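Local coordinates for protein phthiocerol synthesis polyketide synthase type I PpsC (Mycobacterium tuberculosis, PDB 7AHB) that probably loads acyl extender units onto the acyl carrier protein through its acyltransferase domain during phthiocerol assembly, at residues Thr175-Glu180 / Thr207-Pro212; Ala191-Val196 / Ile216-Asp221. All coordinates share one frame; numbering follows the deposited sequence.

In the fold
Both interactions belong to the ferredoxin-like small subdomain of the acyltransferase fold, where a four-stranded antiparallel sheet carries helices 183-189 and 213-225 on one face. Interaction 1 pairs the two central strands of that sheet; interaction 2 sets the loop before edge strand 197-201 against helix 213-225, which follows strand 207-211 directly. The segments alternate along the chain, and their centres lie about 9 Å apart. I216 joins them, packing on A177 of the sheet as well as on V196 of the loop. Interaction 1 is buried and dominated by backbone hydrogen bonds, whereas interaction 2 relies on side chains, running from an apolar inner end to a tyrosine-glutamate bond near the surface.

Interaction 1. Residues Thr175-Glu180 / Thr207-Pro212; sequences TMALLE and TVISGP
A177 and I209 form the middle hydrogen-bonded pair of two antiparallel strands, 175-179 and 207-211, the central strands of the ferredoxin-like subdomain. I209 N donates a hydrogen bond to A177 O at 2.9 Å, and A177 N donates one to I209 O. The pairs T175-G211 and L179-T207 repeat this on either side, with G211 N meeting T175 O at 3.0 Å. At the intervening non-hydrogen-bonded pairs the backbones close up, and V208 CA sits 3.2 Å from A177 O in a CA-H...O contact.

The face bearing A177, L179 and I209 is tightly packed. I209 CG1 lies between its backbone N and carbonyl carbon (chi1 57°), beside the A177 methyl, while I209 CG2 meets L179 CD1 at 3.7 Å as the two chains cross at about a right angle. The other face is also buried around M176, V208 and S210. Here M176 bends at chi3 (83°), bringing its CE within 3.6 Å of V208 CG1 and also against S210 CB. The packing eases only at L178, the one partly exposed residue among those that touch; V208 turns its second branch to it, and V208 CG2 meets L178 CD1 at 3.6 Å.

S210 OG and T175 OG1 bond instead to the backbone oxygens of P239 and I235. Helix 213-225 packs on A177 and I209, helix 183-189 on L179 and T207, and the pair lies between strands 197-201 and 230-232 at the middle of the sheet.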
loop_
_atom_site.group_PDB
_atom_site.type_symbol
_atom_site.label_atom_id
_atom_site.label_comp_id
_atom_site.label_asym_id
_atom_site.label_seq_id
_atom_site.Cartn_x
_atom_site.Cartn_y
_atom_site.Cartn_z
ATOM N N THR A 175 3.963 6.874 -15.531
ATOM C CA THR A 175 2.740 6.934 -14.741
ATOM C C THR A 175 2.080 5.568 -14.850
ATOM O O THR A 175 2.646 4.631 -15.426
ATOM C CB THR A 175 1.830 8.089 -15.182
ATOM O OG1 THR A 175 0.770 8.242 -14.226
ATOM C CG2 THR A 175 1.259 7.851 -16.559
ATOM N N MET A 176 0.888 5.443 -14.283
ATOM C CA MET A 176 0.148 4.193 -14.358
ATOM C C MET A 176 -1.311 4.524 -14.604
ATOM O O MET A 176 -1.732 5.675 -14.472
ATOM C CB MET A 176 0.292 3.364 -13.084
ATOM C CG MET A 176 1.716 3.182 -12.636
ATOM S SD MET A 176 1.767 2.180 -11.075
ATOM C CE MET A 176 1.693 0.619 -11.686
ATOM N N ALA A 177 -2.088 3.500 -14.952
ATOM C CA ALA A 177 -3.503 3.682 -15.247
ATOM C C ALA A 177 -4.271 2.456 -14.786
ATOM O O ALA A 177 -3.822 1.326 -14.993
ATOM C CB ALA A 177 -3.743 3.903 -16.734
ATOM N N LEU A 178 -5.430 2.692 -14.179
ATOM C CA LEU A 178 -6.328 1.619 -13.770
ATOM C C LEU A 178 -7.330 1.378 -14.890
ATOM O O LEU A 178 -7.980 2.319 -15.353
ATOM C CB LEU A 178 -7.054 1.988 -12.479
ATOM C CG LEU A 178 -8.031 0.968 -11.890
ATOM C CD1 LEU A 178 -7.344 -0.255 -11.361
ATOM C CD2 LEU A 178 -8.847 1.639 -10.770
ATOM N N LEU A 179 -7.458 0.121 -15.318
ATOM C CA LEU A 179 -8.330 -0.235 -16.432
ATOM C C LEU A 179 -9.378 -1.243 -15.972
ATOM O O LEU A 179 -9.086 -2.125 -15.163
ATOM C CB LEU A 179 -7.528 -0.843 -17.581
ATOM C CG LEU A 179 -6.133 -0.315 -17.868
ATOM C CD1 LEU A 179 -5.470 -1.161 -18.967
ATOM C CD2 LEU A 179 -6.198 1.145 -18.280
ATOM N N GLU A 180 -10.594 -1.117 -16.500
ATOM C CA GLU A 180 -11.658 -2.072 -16.222
ATOM C C GLU A 180 -11.518 -3.261 -17.179
ATOM O O GLU A 180 -12.380 -3.540 -18.002
ATOM C CB GLU A 180 -13.020 -1.409 -16.351
ATOM C CG GLU A 180 -14.178 -2.330 -15.966
ATOM C CD GLU A 180 -15.535 -1.752 -16.292
ATOM O OE1 GLU A 180 -15.613 -0.693 -16.983
ATOM O OE2 GLU A 180 -16.552 -2.367 -15.887
ATOM N N THR A 207 -7.161 -4.051 -13.722
ATOM C CA THR A 207 -5.728 -4.244 -13.870
ATOM C C THR A 207 -5.094 -2.874 -14.053
ATOM O O THR A 207 -5.684 -1.992 -14.669
ATOM C CB THR A 207 -5.406 -5.142 -15.091
ATOM O OG1 THR A 207 -6.158 -6.374 -15.035
ATOM C CG2 THR A 207 -3.947 -5.448 -15.164
ATOM N N VAL A 208 -3.882 -2.711 -13.546
ATOM C CA VAL A 208 -3.148 -1.457 -13.658
ATOM C C VAL A 208 -1.997 -1.675 -14.624
ATOM O O VAL A 208 -1.271 -2.673 -14.516
ATOM C CB VAL A 208 -2.628 -0.962 -12.292
ATOM C CG1 VAL A 208 -1.830 0.331 -12.485
ATOM C CG2 VAL A 208 -3.786 -0.734 -11.341
ATOM N N ILE A 209 -1.832 -0.739 -15.560
ATOM C CA ILE A 209 -0.711 -0.728 -16.481
ATOM C C ILE A 209 0.236 0.400 -16.085
ATOM O O ILE A 209 -0.144 1.402 -15.456
ATOM C CB ILE A 209 -1.164 -0.580 -17.948
ATOM C CG1 ILE A 209 -1.997 0.692 -18.133
ATOM C CG2 ILE A 209 -1.922 -1.812 -18.389
ATOM C CD1 ILE A 209 -2.322 1.008 -19.643
ATOM N N SER A 210 1.487 0.244 -16.485
ATOM C CA SER A 210 2.522 1.167 -16.063
ATOM C C SER A 210 3.449 1.426 -17.234
ATOM O O SER A 210 3.754 0.507 -17.990
ATOM C CB SER A 210 3.313 0.600 -14.854
ATOM O OG SER A 210 4.350 1.482 -14.514
ATOM N N GLY A 211 3.892 2.676 -17.385
ATOM C CA GLY A 211 4.821 2.998 -18.433
ATOM C C GLY A 211 4.871 4.487 -18.743
ATOM O O GLY A 211 4.375 5.331 -17.993
ATOM N N PRO A 212 5.499 4.830 -19.855
ATOM C CA PRO A 212 5.655 6.266 -20.224
ATOM C C PRO A 212 4.310 6.961 -20.346
ATOM O O PRO A 212 3.347 6.386 -20.879
ATOM C CB PRO A 212 6.381 6.209 -21.571
ATOM C CG PRO A 212 7.064 4.859 -21.604
ATOM C CD PRO A 212 6.170 3.917 -20.796
#

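Interaction 2. Residues Ala191-Val196 / Ile216-Asp221; sequences ADYPEV and IDELID
L219 lays its CD2 methyl over one face of the Y193 ring, 3.7 Å from the centroid, a CH-pi contact. L219 CD2 sits off centre, closest to Y193 CE1 at 3.5 Å, the two side chains running antiparallel alongside one another. E218 comes to the ring edge instead. Its CG stands anti to the backbone N (chi1 164°) and the chain runs on extended, carrying the carboxylate to the phenol, where Y193 OH donates to E218 OE2 at 2.6 Å. Ring and carboxylate planes are 81° apart, and the hydroxyl reaches OE2 from above the carboxylate plane, 39° out of it.

Deeper in, V196 and L219 meet tip to tip, with V196 CG1 3.8 Å from L219 CD1; I216 CD1 lies 4.0 Å from the same V196 methyl. The loop linking helix 183-189 to edge strand 197-201, with its type I turn from Y193 to V196, is thus packed against helix 213-225, the second helix of the ferredoxin-like subdomain. I209 of the sheet also packs on V196, I216 and L219. The chemistry is graded: aliphatic contacts inside, and outside one short bond that ties the tyrosine hydroxyl to an exposed carboxylate and probably limits the swing of the ring.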
loop_
_atom_site.group_PDB
_atom_site.type_symbol
_atom_site.label_atom_id
_atom_site.label_comp_id
_atom_site.label_asym_id
_atom_site.label_seq_id
_atom_site.Cartn_x
_atom_site.Cartn_y
_atom_site.Cartn_z
ATOM N N ALA A 191 0.040 -5.787 -25.936
ATOM C CA ALA A 191 0.966 -6.676 -26.630
ATOM C C ALA A 191 1.919 -5.908 -27.546
ATOM O O ALA A 191 3.109 -6.229 -27.620
ATOM C CB ALA A 191 0.182 -7.717 -27.431
ATOM N N ASP A 192 1.423 -4.901 -28.255
ATOM C CA ASP A 192 2.244 -4.118 -29.163
ATOM C C ASP A 192 2.875 -2.901 -28.500
ATOM O O ASP A 192 3.304 -1.989 -29.210
ATOM C CB ASP A 192 1.413 -3.663 -30.369
ATOM C CG ASP A 192 2.274 -3.169 -31.524
ATOM O OD1 ASP A 192 3.256 -3.861 -31.871
ATOM O OD2 ASP A 192 1.966 -2.091 -32.096
ATOM N N TYR A 193 2.951 -2.872 -27.165
ATOM C CA TYR A 193 3.495 -1.746 -26.402
ATOM C C TYR A 193 4.623 -2.265 -25.520
ATOM O O TYR A 193 4.438 -2.464 -24.310
ATOM C CB TYR A 193 2.413 -1.069 -25.554
ATOM C CG TYR A 193 1.380 -0.346 -26.391
ATOM C CD1 TYR A 193 0.318 -1.025 -26.951
ATOM C CD2 TYR A 193 1.465 1.024 -26.600
ATOM C CE1 TYR A 193 -0.618 -0.359 -27.733
ATOM C CE2 TYR A 193 0.532 1.696 -27.388
ATOM C CZ TYR A 193 -0.512 0.992 -27.935
ATOM O OH TYR A 193 -1.461 1.636 -28.715
ATOM N N PRO A 194 5.805 -2.486 -26.093
ATOM C CA PRO A 194 6.902 -3.079 -25.315
ATOM C C PRO A 194 7.330 -2.265 -24.103
ATOM O O PRO A 194 7.898 -2.841 -23.170
ATOM C CB PRO A 194 8.040 -3.185 -26.343
ATOM C CG PRO A 194 7.686 -2.211 -27.414
ATOM C CD PRO A 194 6.184 -2.238 -27.492
ATOM N N GLU A 195 7.091 -0.955 -24.084
ATOM C CA GLU A 195 7.476 -0.111 -22.964
ATOM C C GLU A 195 6.432 -0.081 -21.857
ATOM O O GLU A 195 6.720 0.427 -20.770
ATOM C CB GLU A 195 7.740 1.324 -23.457
ATOM C CG GLU A 195 8.888 1.405 -24.469
ATOM C CD GLU A 195 9.118 2.794 -25.003
ATOM O OE1 GLU A 195 8.997 3.761 -24.240
ATOM O OE2 GLU A 195 9.411 2.924 -26.206
ATOM N N VAL A 196 5.243 -0.619 -22.094
ATOM C CA VAL A 196 4.164 -0.633 -21.110
ATOM C C VAL A 196 4.065 -2.025 -20.524
ATOM O O VAL A 196 4.148 -3.016 -21.269
ATOM C CB VAL A 196 2.826 -0.219 -21.747
ATOM C CG1 VAL A 196 1.698 -0.349 -20.751
ATOM C CG2 VAL A 196 2.944 1.230 -22.283
ATOM N N ILE A 216 0.637 5.571 -21.762
ATOM C CA ILE A 216 -0.482 5.313 -20.865
ATOM C C ILE A 216 -1.697 6.126 -21.287
ATOM O O ILE A 216 -2.820 5.611 -21.309
ATOM C CB ILE A 216 -0.073 5.594 -19.404
ATOM C CG1 ILE A 216 1.051 4.661 -18.983
ATOM C CG2 ILE A 216 -1.261 5.478 -18.472
ATOM C CD1 ILE A 216 0.778 3.183 -19.170
ATOM N N ASP A 217 -1.499 7.403 -21.638
ATOM C CA ASP A 217 -2.624 8.202 -22.106
ATOM C C ASP A 217 -3.223 7.608 -23.370
ATOM O O ASP A 217 -4.449 7.608 -23.545
ATOM C CB ASP A 217 -2.184 9.646 -22.358
ATOM C CG ASP A 217 -1.981 10.424 -21.072
ATOM O OD1 ASP A 217 -2.294 9.882 -19.997
ATOM O OD2 ASP A 217 -1.490 11.564 -21.141
ATOM N N GLU A 218 -2.378 7.144 -24.289
ATOM C CA GLU A 218 -2.893 6.513 -25.505
ATOM C C GLU A 218 -3.720 5.271 -25.179
ATOM O O GLU A 218 -4.753 5.008 -25.809
ATOM C CB GLU A 218 -1.726 6.170 -26.437
ATOM C CG GLU A 218 -2.032 5.203 -27.535
ATOM C CD GLU A 218 -0.879 5.048 -28.507
ATOM O OE1 GLU A 218 0.052 5.870 -28.432
ATOM O OE2 GLU A 218 -0.918 4.124 -29.371
ATOM N N LEU A 219 -3.289 4.498 -24.192
ATOM C CA LEU A 219 -4.000 3.274 -23.852
ATOM C C LEU A 219 -5.270 3.570 -23.067
ATOM O O LEU A 219 -6.268 2.860 -23.224
ATOM C CB LEU A 219 -3.069 2.347 -23.059
ATOM C CG LEU A 219 -1.906 1.823 -23.901
ATOM C CD1 LEU A 219 -0.860 1.126 -23.073
ATOM C CD2 LEU A 219 -2.464 0.844 -24.970
ATOM N N ILE A 220 -5.258 4.608 -22.226
ATOM C CA ILE A 220 -6.489 5.028 -21.561
ATOM C C ILE A 220 -7.538 5.412 -22.601
ATOM O O ILE A 220 -8.727 5.094 -22.469
ATOM C CB ILE A 220 -6.214 6.202 -20.599
ATOM C CG1 ILE A 220 -5.369 5.749 -19.414
ATOM C CG2 ILE A 220 -7.516 6.817 -20.135
ATOM C CD1 ILE A 220 -4.979 6.905 -18.484
ATOM N N ASP A 221 -7.123 6.139 -23.632
ATOM C CA ASP A 221 -8.086 6.537 -24.647
ATOM C C ASP A 221 -8.632 5.320 -25.382
ATOM O O ASP A 221 -9.843 5.214 -25.597
ATOM C CB ASP A 221 -7.457 7.514 -25.631
ATOM C CG ASP A 221 -8.477 8.072 -26.605
ATOM O OD1 ASP A 221 -9.357 8.847 -26.166
ATOM O OD2 ASP A 221 -8.427 7.686 -27.786
#